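Long-range contact in adhesion and penetration protein autotransporter (Haemophilus influenzae, PDB 3SYJ), which mediates adhesion and aggregation of the bacterium, promotes adherence to and invasion of host cells, and is probably a serine protease: residues L762-Q773 and F781-T792. Numbering follows the deposited sequence.
Sequences LNGNVHLTDSAQ and FSHQIQGDKGTT
Strands 766-768 and 785-787 run parallel, their axes 4.7 Å apart and only 4° from alignment, in successive coils of the right-handed β-helix of the Hap passenger domain. V766 pairs with I785, H767 with Q786 and L768 with G787; the backbone bonds V766 N to Q784 O, Q786 N to V766 O and L768 N to Q786 O knit them together. Inside the coil, CG2 of I785 lies 4.0 Å from CD1 of L768, and F774 of strand 773-777 touches V766, L768 and I785. CB of L768 also packs on CG2 of T791. On the outer face H767 (chi1 176°) and Q786 both hold CG anti to the backbone N, which sets them alongside each other: ND1 of H767 meets CG of Q786 at 3.3 Å and makes a weak bond to Q786 O at the ring edge. Just before V766 and I785, OD1 of N765 accepts from Q784 N at 3.1 Å; the N765 and Q784 side chains run side by side, pointing the same way, their amide planes 15° apart. N765 N is itself bound by N746 OD1 of the preceding coil. H783 lays its ring over the backbone at G764, whose N sits 3.7 Å above the ring centre, while the F781 ring edge meets L762 O and G764 O and its CE1 packs on CG of L762. Past the strands both chains bend in β-turns, type II' at T769-A772 and type II at D788-T791, where the backbone angles of G790 would jam any CB against K789 O and D770 O also presses in, before pairing resumes through T792 N and A772 O. Within the second turn D788 O accepts from T791 N and from T791 OG1, the latter at a doubtfully short 2.5 Å.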
loop_
_atom_site.group_PDB
_atom_site.type_symbol
_atom_site.label_atom_id
_atom_site.label_comp_id
_atom_site.label_asym_id
_atom_site.label_seq_id
_atom_site.Cartn_x
_atom_site.Cartn_y
_atom_site.Cartn_z
ATOM N N LEU A 762 -1.136 -16.039 -10.591
ATOM C CA LEU A 762 -1.301 -15.149 -9.451
ATOM C C LEU A 762 -0.527 -13.867 -9.697
ATOM O O LEU A 762 0.700 -13.838 -9.611
ATOM C CB LEU A 762 -0.823 -15.806 -8.156
ATOM C CG LEU A 762 -0.779 -14.876 -6.940
ATOM C CD1 LEU A 762 -2.145 -14.267 -6.672
ATOM C CD2 LEU A 762 -0.286 -15.621 -5.716
ATOM N N ASN A 763 -1.262 -12.814 -10.023
ATOM C CA ASN A 763 -0.694 -11.492 -10.190
ATOM C C ASN A 763 -0.853 -10.698 -8.895
ATOM O O ASN A 763 -1.773 -9.889 -8.753
ATOM C CB ASN A 763 -1.373 -10.784 -11.364
ATOM C CG ASN A 763 -0.896 -9.359 -11.540
ATOM O OD1 ASN A 763 -0.150 -8.838 -10.715
ATOM N ND2 ASN A 763 -1.331 -8.717 -12.621
ATOM N N GLY A 764 0.046 -10.950 -7.948
ATOM C CA GLY A 764 -0.013 -10.336 -6.634
ATOM C C GLY A 764 0.906 -11.052 -5.659
ATOM O O GLY A 764 1.623 -11.978 -6.039
ATOM N N ASN A 765 0.874 -10.642 -4.395
ATOM C CA ASN A 765 1.842 -11.132 -3.418
ATOM C C ASN A 765 1.286 -12.113 -2.391
ATOM O O ASN A 765 0.087 -12.145 -2.124
ATOM C CB ASN A 765 2.510 -9.952 -2.711
ATOM C CG ASN A 765 2.987 -8.894 -3.685
ATOM O OD1 ASN A 765 3.666 -9.197 -4.673
ATOM N ND2 ASN A 765 2.621 -7.643 -3.423
ATOM N N VAL A 766 2.180 -12.908 -1.817
ATOM C CA VAL A 766 1.813 -13.896 -0.817
ATOM C C VAL A 766 2.522 -13.611 0.504
ATOM O O VAL A 766 3.709 -13.283 0.534
ATOM C CB VAL A 766 2.158 -15.321 -1.280
ATOM C CG1 VAL A 766 1.746 -16.336 -0.225
ATOM C CG2 VAL A 766 1.483 -15.623 -2.615
ATOM N N HIS A 767 1.786 -13.742 1.597
ATOM C CA HIS A 767 2.315 -13.438 2.913
ATOM C C HIS A 767 1.807 -14.497 3.894
ATOM O O HIS A 767 0.602 -14.607 4.131
ATOM C CB HIS A 767 1.882 -12.020 3.307
ATOM C CG HIS A 767 2.277 -11.615 4.694
ATOM N ND1 HIS A 767 3.330 -12.190 5.372
ATOM C CD2 HIS A 767 1.774 -10.662 5.517
ATOM C CE1 HIS A 767 3.447 -11.625 6.562
ATOM N NE2 HIS A 767 2.516 -10.694 6.674
ATOM N N LEU A 768 2.725 -15.303 4.427
ATOM C CA LEU A 768 2.373 -16.358 5.375
ATOM C C LEU A 768 2.916 -16.053 6.759
ATOM O O LEU A 768 3.953 -15.407 6.896
ATOM C CB LEU A 768 2.946 -17.709 4.946
ATOM C CG LEU A 768 2.924 -18.168 3.497
ATOM C CD1 LEU A 768 4.034 -17.493 2.709
ATOM C CD2 LEU A 768 3.067 -19.681 3.459
ATOM N N THR A 769 2.215 -16.537 7.781
ATOM C CA THR A 769 2.704 -16.500 9.153
ATOM C C THR A 769 2.273 -17.785 9.837
ATOM O O THR A 769 1.589 -18.610 9.233
ATOM C CB THR A 769 2.136 -15.315 9.941
ATOM O OG1 THR A 769 0.734 -15.512 10.146
ATOM C CG2 THR A 769 2.359 -14.009 9.193
ATOM N N ASP A 770 2.683 -17.957 11.089
ATOM C CA ASP A 770 2.282 -19.121 11.869
ATOM C C ASP A 770 2.691 -20.423 11.180
ATOM O O ASP A 770 3.868 -20.628 10.894
ATOM C CB ASP A 770 0.775 -19.081 12.142
ATOM C CG ASP A 770 0.300 -17.698 12.573
ATOM O OD1 ASP A 770 1.078 -16.980 13.237
ATOM O OD2 ASP A 770 -0.846 -17.319 12.247
ATOM N N SER A 771 1.732 -21.302 10.911
ATOM C CA SER A 771 2.047 -22.595 10.302
ATOM C C SER A 771 1.500 -22.718 8.883
ATOM O O SER A 771 1.388 -23.823 8.346
ATOM C CB SER A 771 1.502 -23.736 11.164
ATOM O OG SER A 771 1.861 -23.544 12.521
ATOM N N ALA A 772 1.163 -21.579 8.283
ATOM C CA ALA A 772 0.553 -21.555 6.956
ATOM C C ALA A 772 1.473 -22.146 5.891
ATOM O O ALA A 772 2.692 -22.162 6.050
ATOM C CB ALA A 772 0.150 -20.135 6.588
ATOM N N GLN A 773 0.883 -22.636 4.805
ATOM C CA GLN A 773 1.660 -23.185 3.701
ATOM C C GLN A 773 1.199 -22.644 2.354
ATOM O O GLN A 773 -0.000 -22.520 2.097
ATOM C CB GLN A 773 1.592 -24.713 3.691
ATOM C CG GLN A 773 2.296 -25.361 4.866
ATOM C CD GLN A 773 2.672 -26.811 4.596
ATOM O OE1 GLN A 773 2.846 -27.602 5.527
ATOM N NE2 GLN A 773 2.801 -27.167 3.320
ATOM N N PHE A 781 5.602 -17.575 -11.573
ATOM C CA PHE A 781 5.204 -16.515 -10.664
ATOM C C PHE A 781 6.323 -15.482 -10.595
ATOM O O PHE A 781 7.505 -15.841 -10.564
ATOM C CB PHE A 781 4.936 -17.108 -9.288
ATOM C CG PHE A 781 4.516 -16.106 -8.258
ATOM C CD1 PHE A 781 3.289 -15.467 -8.352
ATOM C CD2 PHE A 781 5.336 -15.828 -7.175
ATOM C CE1 PHE A 781 2.895 -14.556 -7.396
ATOM C CE2 PHE A 781 4.951 -14.915 -6.214
ATOM C CZ PHE A 781 3.728 -14.278 -6.320
ATOM N N SER A 782 5.949 -14.206 -10.581
ATOM C CA SER A 782 6.923 -13.123 -10.669
ATOM C C SER A 782 6.677 -12.031 -9.637
ATOM O O SER A 782 7.026 -10.873 -9.861
ATOM C CB SER A 782 6.900 -12.506 -12.066
ATOM O OG SER A 782 5.656 -11.867 -12.303
ATOM N N HIS A 783 6.079 -12.398 -8.508
ATOM C CA HIS A 783 5.813 -11.425 -7.451
ATOM C C HIS A 783 6.436 -11.818 -6.110
ATOM O O HIS A 783 7.245 -12.740 -6.035
ATOM C CB HIS A 783 4.309 -11.152 -7.326
ATOM C CG HIS A 783 3.719 -10.499 -8.537
ATOM N ND1 HIS A 783 3.513 -9.138 -8.625
ATOM C CD2 HIS A 783 3.313 -11.016 -9.721
ATOM C CE1 HIS A 783 2.997 -8.847 -9.806
ATOM N NE2 HIS A 783 2.867 -9.969 -10.490
ATOM N N GLN A 784 6.065 -11.098 -5.058
ATOM C CA GLN A 784 6.723 -11.236 -3.762
ATOM C C GLN A 784 6.123 -12.358 -2.915
ATOM O O GLN A 784 4.907 -12.540 -2.888
ATOM C CB GLN A 784 6.677 -9.899 -2.996
ATOM C CG GLN A 784 7.529 -8.784 -3.625
ATOM C CD GLN A 784 7.273 -7.393 -3.029
ATOM O OE1 GLN A 784 6.886 -7.255 -1.866
ATOM N NE2 GLN A 784 7.496 -6.355 -3.837
ATOM N N ILE A 785 6.983 -13.118 -2.239
ATOM C CA ILE A 785 6.519 -14.049 -1.211
ATOM C C ILE A 785 7.221 -13.788 0.121
ATOM O O ILE A 785 8.447 -13.772 0.194
ATOM C CB ILE A 785 6.729 -15.524 -1.592
ATOM C CG1 ILE A 785 6.148 -15.816 -2.973
ATOM C CG2 ILE A 785 6.079 -16.426 -0.556
ATOM C CD1 ILE A 785 6.301 -17.257 -3.390
ATOM N N GLN A 786 6.433 -13.590 1.169
ATOM C CA GLN A 786 6.964 -13.319 2.500
ATOM C C GLN A 786 6.453 -14.364 3.484
ATOM O O GLN A 786 5.246 -14.521 3.668
ATOM C CB GLN A 786 6.556 -11.912 2.953
ATOM C CG GLN A 786 6.446 -11.725 4.464
ATOM C CD GLN A 786 7.793 -11.564 5.140
ATOM O OE1 GLN A 786 8.715 -10.961 4.582
ATOM N NE2 GLN A 786 7.915 -12.101 6.353
ATOM N N GLY A 787 7.374 -15.086 4.109
ATOM C CA GLY A 787 7.001 -16.111 5.065
ATOM C C GLY A 787 7.888 -16.095 6.292
ATOM O O GLY A 787 9.110 -16.095 6.182
ATOM N N ASP A 788 7.278 -16.079 7.470
ATOM C CA ASP A 788 8.062 -16.098 8.695
ATOM C C ASP A 788 7.833 -17.350 9.528
ATOM O O ASP A 788 7.222 -18.317 9.072
ATOM C CB ASP A 788 7.863 -14.822 9.521
ATOM C CG ASP A 788 6.404 -14.479 9.733
ATOM O OD1 ASP A 788 5.704 -15.267 10.412
ATOM O OD2 ASP A 788 5.966 -13.412 9.237
ATOM N N LYS A 789 8.330 -17.305 10.757
ATOM C CA LYS A 789 8.513 -18.487 11.589
ATOM C C LYS A 789 7.361 -19.479 11.544
ATOM O O LYS A 789 6.222 -19.137 11.852
ATOM C CB LYS A 789 8.818 -18.066 13.032
ATOM C CG LYS A 789 10.042 -17.159 13.153
ATOM C CD LYS A 789 10.315 -16.757 14.595
ATOM C CE LYS A 789 11.704 -16.156 14.736
ATOM N NZ LYS A 789 11.938 -15.091 13.722
ATOM N N GLY A 790 7.677 -20.713 11.159
ATOM C CA GLY A 790 6.703 -21.790 11.107
ATOM C C GLY A 790 6.228 -22.128 9.702
ATOM O O GLY A 790 5.869 -23.274 9.409
ATOM N N THR A 791 6.246 -21.129 8.823
ATOM C CA THR A 791 5.648 -21.249 7.493
ATOM C C THR A 791 6.494 -22.012 6.476
ATOM O O THR A 791 7.725 -21.978 6.515
ATOM C CB THR A 791 5.309 -19.865 6.909
ATOM O OG1 THR A 791 6.507 -19.089 6.781
ATOM C CG2 THR A 791 4.346 -19.137 7.818
ATOM N N THR A 792 5.815 -22.696 5.559
ATOM C CA THR A 792 6.484 -23.457 4.512
ATOM C C THR A 792 6.012 -23.053 3.120
ATOM O O THR A 792 4.820 -23.053 2.832
ATOM C CB THR A 792 6.245 -24.961 4.670
ATOM O OG1 THR A 792 6.658 -25.378 5.975
ATOM C CG2 THR A 792 7.031 -25.727 3.626
HETATM O O HOH W 1 3.021 -13.982 -11.480
HETATM O O HOH W 2 3.747 -25.754 1.074
#